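Local coordinates for protein epsin-3 (Saccharomyces cerevisiae, PDB 3ONK) that helps recruit clathrin to the Golgi network and endosomes and binds membranes enriched in phosphatidylinositol-3,5-bisphosphate, being represented here by its ENTH domain, at residues 75-78 against 84-87; 123-126 against 131-134. All coordinates share one frame; numbering follows the deposited sequence.

How the contacts relate
Both contacts join consecutive helices of the all-helical ENTH domain, each spanning a short turn. Contact 1 packs helix 64-80 on helix 83-90 with four buried, wholly apolar side chains, its centre about 9 Å from that of the chain. Contact 2 packs helix 113-127 on the last helix, 130-143, its centre about 14 Å from that of the chain; a Leu–Ile pair faces inward, whereas a Glu–Lys salt bridge with a water lies toward solvent. The two centres are about 10 Å apart and share one apolar layer: Ile-78 CG2 meets Leu-126 CD2 at 3.6 Å, Leu-123 packs on Asp-75 and Ile-78, and Ile-86 touches Ile-133. Chemistry thus follows depth, from hydrocarbon inside to charge outside.

Contact 1 (75-78 against 84-87); sequences DYLI and RFID
Ile-86 drives its CD1 methyl into Ile-78, reaching CA at 3.3 Å and CG1 at 3.5 Å, where consecutive helices 64-80 and 83-90 join inside the all-helical ENTH superhelix. Here the packing is tightest, because this single methyl also touches CB and CG2 of the same residue. Two successive turns bring it there: CG1 of Ile-86 lies beside the backbone N (chi1 -49°), and a second bend (chi2 -52°) folds the end of the chain across toward helix 64-80. The other half of the contact belongs to Leu-77 and Phe-85. Leu-77 meets the CE1–CZ part of the ring at a slant, CB lying 3.5 Å from Phe-85 CE1 and CD1 3.5 Å from Phe-85 CZ. Helices 42-57 and 29-38 cover this layer, with Ile-48, Ile-52 and Ile-35 against Leu-77 and Leu-49 against Phe-85. Replacing Phe-85 with an alanine would probably open a gap beside Leu-77 and deprive Leu-49 of its aromatic neighbour. The outer side differs: Arg-84 and Asp-87, charged and exposed, flank the buried pair on helix 83-90 and take no part in the packing. Branched isoleucines, a broad ring and a flexible leucine that offers CB and a methyl to two neighbouring ring atoms fill the inner side without polar groups to satisfy, consistent with packing and exclusion of water, rather than polar bonds, making this contact.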
loop_
_atom_site.group_PDB
_atom_site.type_symbol
_atom_site.label_atom_id
_atom_site.label_comp_id
_atom_site.label_asym_id
_atom_site.label_seq_id
_atom_site.Cartn_x
_atom_site.Cartn_y
_atom_site.Cartn_z
ATOM N N ASP A 75 -0.781 0.447 3.884
ATOM C CA ASP A 75 -1.318 0.604 5.225
ATOM C C ASP A 75 -0.346 0.022 6.252
ATOM O O ASP A 75 -0.013 0.647 7.259
ATOM C CB ASP A 75 -2.672 -0.098 5.347
ATOM C CG ASP A 75 -3.330 0.153 6.690
ATOM O OD1 ASP A 75 -3.736 1.303 6.939
ATOM O OD2 ASP A 75 -3.407 -0.789 7.511
ATOM N N TYR A 76 0.100 -1.193 5.991
ATOM C CA TYR A 76 1.006 -1.866 6.906
ATOM C C TYR A 76 2.281 -1.039 7.085
ATOM O O TYR A 76 2.791 -0.918 8.192
ATOM C CB TYR A 76 1.334 -3.268 6.377
ATOM C CG TYR A 76 2.123 -4.124 7.343
ATOM C CD1 TYR A 76 1.479 -4.967 8.250
ATOM C CD2 TYR A 76 3.516 -4.085 7.354
ATOM C CE1 TYR A 76 2.209 -5.756 9.129
ATOM C CE2 TYR A 76 4.251 -4.860 8.234
ATOM C CZ TYR A 76 3.597 -5.688 9.119
ATOM O OH TYR A 76 4.337 -6.454 9.994
ATOM N N LEU A 77 2.775 -0.452 5.997
ATOM C CA LEU A 77 4.057 0.247 6.022
ATOM C C LEU A 77 3.963 1.545 6.794
ATOM O O LEU A 77 4.903 1.955 7.468
ATOM C CB LEU A 77 4.568 0.518 4.612
ATOM C CG LEU A 77 4.980 -0.703 3.785
ATOM C CD1 LEU A 77 5.445 -0.263 2.401
ATOM C CD2 LEU A 77 6.069 -1.519 4.486
ATOM N N ILE A 78 2.811 2.192 6.698
ATOM C CA ILE A 78 2.581 3.384 7.476
ATOM C C ILE A 78 2.554 3.066 8.970
ATOM O O ILE A 78 2.995 3.869 9.789
ATOM C CB ILE A 78 1.345 4.129 6.957
ATOM C CG1 ILE A 78 1.666 4.666 5.550
ATOM C CG2 ILE A 78 0.956 5.255 7.900
ATOM C CD1 ILE A 78 0.479 4.966 4.715
ATOM N N ARG A 84 10.486 8.155 7.759
ATOM C CA ARG A 84 10.872 8.801 6.507
ATOM C C ARG A 84 10.006 8.314 5.345
ATOM O O ARG A 84 9.792 9.038 4.371
ATOM C CB ARG A 84 12.359 8.568 6.220
ATOM C CG ARG A 84 13.301 9.448 7.077
ATOM C CD ARG A 84 14.727 8.876 7.189
ATOM N NE ARG A 84 15.754 9.893 7.475
ATOM C CZ ARG A 84 15.850 10.602 8.604
ATOM N NH1 ARG A 84 14.975 10.439 9.590
ATOM N NH2 ARG A 84 16.824 11.494 8.747
ATOM N N PHE A 85 9.514 7.084 5.450
ATOM C CA PHE A 85 8.657 6.517 4.409
ATOM C C PHE A 85 7.277 7.176 4.368
ATOM O O PHE A 85 6.673 7.302 3.298
ATOM C CB PHE A 85 8.507 5.006 4.613
ATOM C CG PHE A 85 7.576 4.357 3.631
ATOM C CD1 PHE A 85 6.254 4.115 3.968
ATOM C CD2 PHE A 85 8.012 4.025 2.358
ATOM C CE1 PHE A 85 5.396 3.519 3.063
ATOM C CE2 PHE A 85 7.155 3.446 1.452
ATOM C CZ PHE A 85 5.853 3.180 1.805
ATOM N N ILE A 86 6.761 7.560 5.543
ATOM C CA ILE A 86 5.510 8.323 5.639
ATOM C C ILE A 86 5.724 9.708 5.025
ATOM O O ILE A 86 4.874 10.213 4.294
ATOM C CB ILE A 86 5.071 8.551 7.126
ATOM C CG1 ILE A 86 5.102 7.254 7.941
ATOM C CG2 ILE A 86 3.721 9.257 7.202
ATOM C CD1 ILE A 86 4.343 6.130 7.314
ATOM N N ASP A 87 6.859 10.328 5.353
ATOM C CA ASP A 87 7.237 11.597 4.742
ATOM C C ASP A 87 7.206 11.441 3.219
ATOM O O ASP A 87 6.546 12.218 2.523
ATOM C CB ASP A 87 8.634 12.043 5.207
ATOM C CG ASP A 87 8.657 12.504 6.664
ATOM O OD1 ASP A 87 9.761 12.707 7.212
ATOM O OD2 ASP A 87 7.581 12.671 7.268
#

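Contact 2 (123-126 against 131-134); sequences LIEL and NKIR
Lys-132 and Glu-125 meet at the outer edge of a corner between two consecutive helices of the ENTH superhelix, where helix 113-127 gives way to helix 130-143. The charged pair comes first. The extended glutamate, its CG anti to the backbone N (chi1 -165°), carries its carboxylate out to the lysine's end. NZ reaches OE1 at 3.3 Å in a weak hydrogen bond within a salt bridge; it stands above the carboxylate plane, as does CE, which lies 3.4 Å from Glu-125 CD. The lysine suits this rim, since it crosses the glutamate at a slant, setting CD and CE against its CG and carboxylate, while a bend at the end (chi4 -79°) holds NZ over the flat of the acid. The apolar contacts lie deeper. Leu-126 CD1 rests 3.9 Å from Lys-132 CB and 4.2 Å from Ile-133 CG1; Leu-126 and Ile-133, both buried aliphatics, face helices 64-80 and 83-90 respectively. Separately, Ile-133 CG1 makes a close van der Waals approach, 3.3 Å, to the backbone O of Leu-126. Finally, a water bridges the charges, donating to Glu-125 OE1 at 2.7 Å and accepting from Lys-132 NZ at 3.2 Å.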
loop_
_atom_site.group_PDB
_atom_site.type_symbol
_atom_site.label_atom_id
_atom_site.label_comp_id
_atom_site.label_asym_id
_atom_site.label_seq_id
_atom_site.Cartn_x
_atom_site.Cartn_y
_atom_site.Cartn_z
ATOM N N LEU A 123 -6.787 5.109 4.368
ATOM C CA LEU A 123 -5.367 5.393 4.289
ATOM C C LEU A 123 -5.099 6.898 4.243
ATOM O O LEU A 123 -4.144 7.377 4.843
ATOM C CB LEU A 123 -4.757 4.738 3.055
ATOM C CG LEU A 123 -3.238 4.625 3.077
ATOM C CD1 LEU A 123 -2.849 3.387 3.866
ATOM C CD2 LEU A 123 -2.685 4.541 1.680
ATOM N N ILE A 124 -5.919 7.644 3.509
ATOM C CA ILE A 124 -5.665 9.073 3.364
ATOM C C ILE A 124 -5.974 9.781 4.676
ATOM O O ILE A 124 -5.255 10.687 5.096
ATOM C CB ILE A 124 -6.443 9.697 2.182
ATOM C CG1 ILE A 124 -5.829 9.245 0.848
ATOM C CG2 ILE A 124 -6.434 11.218 2.277
ATOM C CD1 ILE A 124 -6.726 9.473 -0.364
ATOM N N GLU A 125 -7.031 9.341 5.341
ATOM C CA GLU A 125 -7.329 9.849 6.666
ATOM C C GLU A 125 -6.130 9.562 7.567
ATOM O O GLU A 125 -5.670 10.449 8.282
ATOM C CB GLU A 125 -8.588 9.189 7.213
ATOM C CG GLU A 125 -9.178 9.877 8.403
ATOM C CD GLU A 125 -10.272 9.050 9.044
ATOM O OE1 GLU A 125 -10.197 7.803 8.960
ATOM O OE2 GLU A 125 -11.200 9.646 9.630
ATOM N N LEU A 126 -5.607 8.333 7.502
ATOM C CA LEU A 126 -4.438 7.950 8.307
ATOM C C LEU A 126 -3.230 8.825 8.001
ATOM O O LEU A 126 -2.691 9.488 8.891
ATOM C CB LEU A 126 -4.070 6.472 8.112
ATOM C CG LEU A 126 -2.880 5.942 8.938
ATOM C CD1 LEU A 126 -3.155 6.054 10.442
ATOM C CD2 LEU A 126 -2.492 4.502 8.559
ATOM N N ASN A 131 -1.901 12.411 14.738
ATOM C CA ASN A 131 -2.475 11.783 15.926
ATOM C C ASN A 131 -2.832 10.315 15.632
ATOM O O ASN A 131 -2.552 9.422 16.434
ATOM C CB ASN A 131 -3.709 12.581 16.394
ATOM C CG ASN A 131 -4.263 12.114 17.752
ATOM O OD1 ASN A 131 -5.454 11.857 17.875
ATOM N ND2 ASN A 131 -3.412 12.047 18.770
ATOM N N LYS A 132 -3.442 10.086 14.473
ATOM C CA LYS A 132 -3.830 8.754 14.038
ATOM C C LYS A 132 -2.611 7.875 13.814
ATOM O O LYS A 132 -2.552 6.727 14.276
ATOM C CB LYS A 132 -4.640 8.840 12.743
ATOM C CG LYS A 132 -6.135 8.946 12.967
ATOM C CD LYS A 132 -6.890 9.133 11.659
ATOM C CE LYS A 132 -8.397 8.986 11.854
ATOM N NZ LYS A 132 -8.811 7.549 11.939
ATOM N N ILE A 133 -1.643 8.422 13.090
ATOM C CA ILE A 133 -0.387 7.734 12.866
ATOM C C ILE A 133 0.271 7.329 14.182
ATOM O O ILE A 133 0.670 6.190 14.341
ATOM C CB ILE A 133 0.586 8.611 12.034
ATOM C CG1 ILE A 133 0.058 8.797 10.605
ATOM C CG2 ILE A 133 1.983 8.000 12.005
ATOM C CD1 ILE A 133 0.757 9.914 9.845
ATOM N N ARG A 134 0.389 8.267 15.122
ATOM C CA ARG A 134 1.061 7.987 16.384
ATOM C C ARG A 134 0.361 6.839 17.124
ATOM O O ARG A 134 1.016 5.944 17.660
ATOM C CB ARG A 134 1.102 9.235 17.264
ATOM C CG ARG A 134 2.361 9.356 18.118
ATOM C CD ARG A 134 2.104 9.083 19.603
ATOM N NE ARG A 134 3.098 8.150 20.147
ATOM C CZ ARG A 134 3.168 7.761 21.419
ATOM N NH1 ARG A 134 2.302 8.225 22.316
ATOM N NH2 ARG A 134 4.115 6.906 21.797
HETATM O O HOH W 1 -8.310 5.880 9.210
#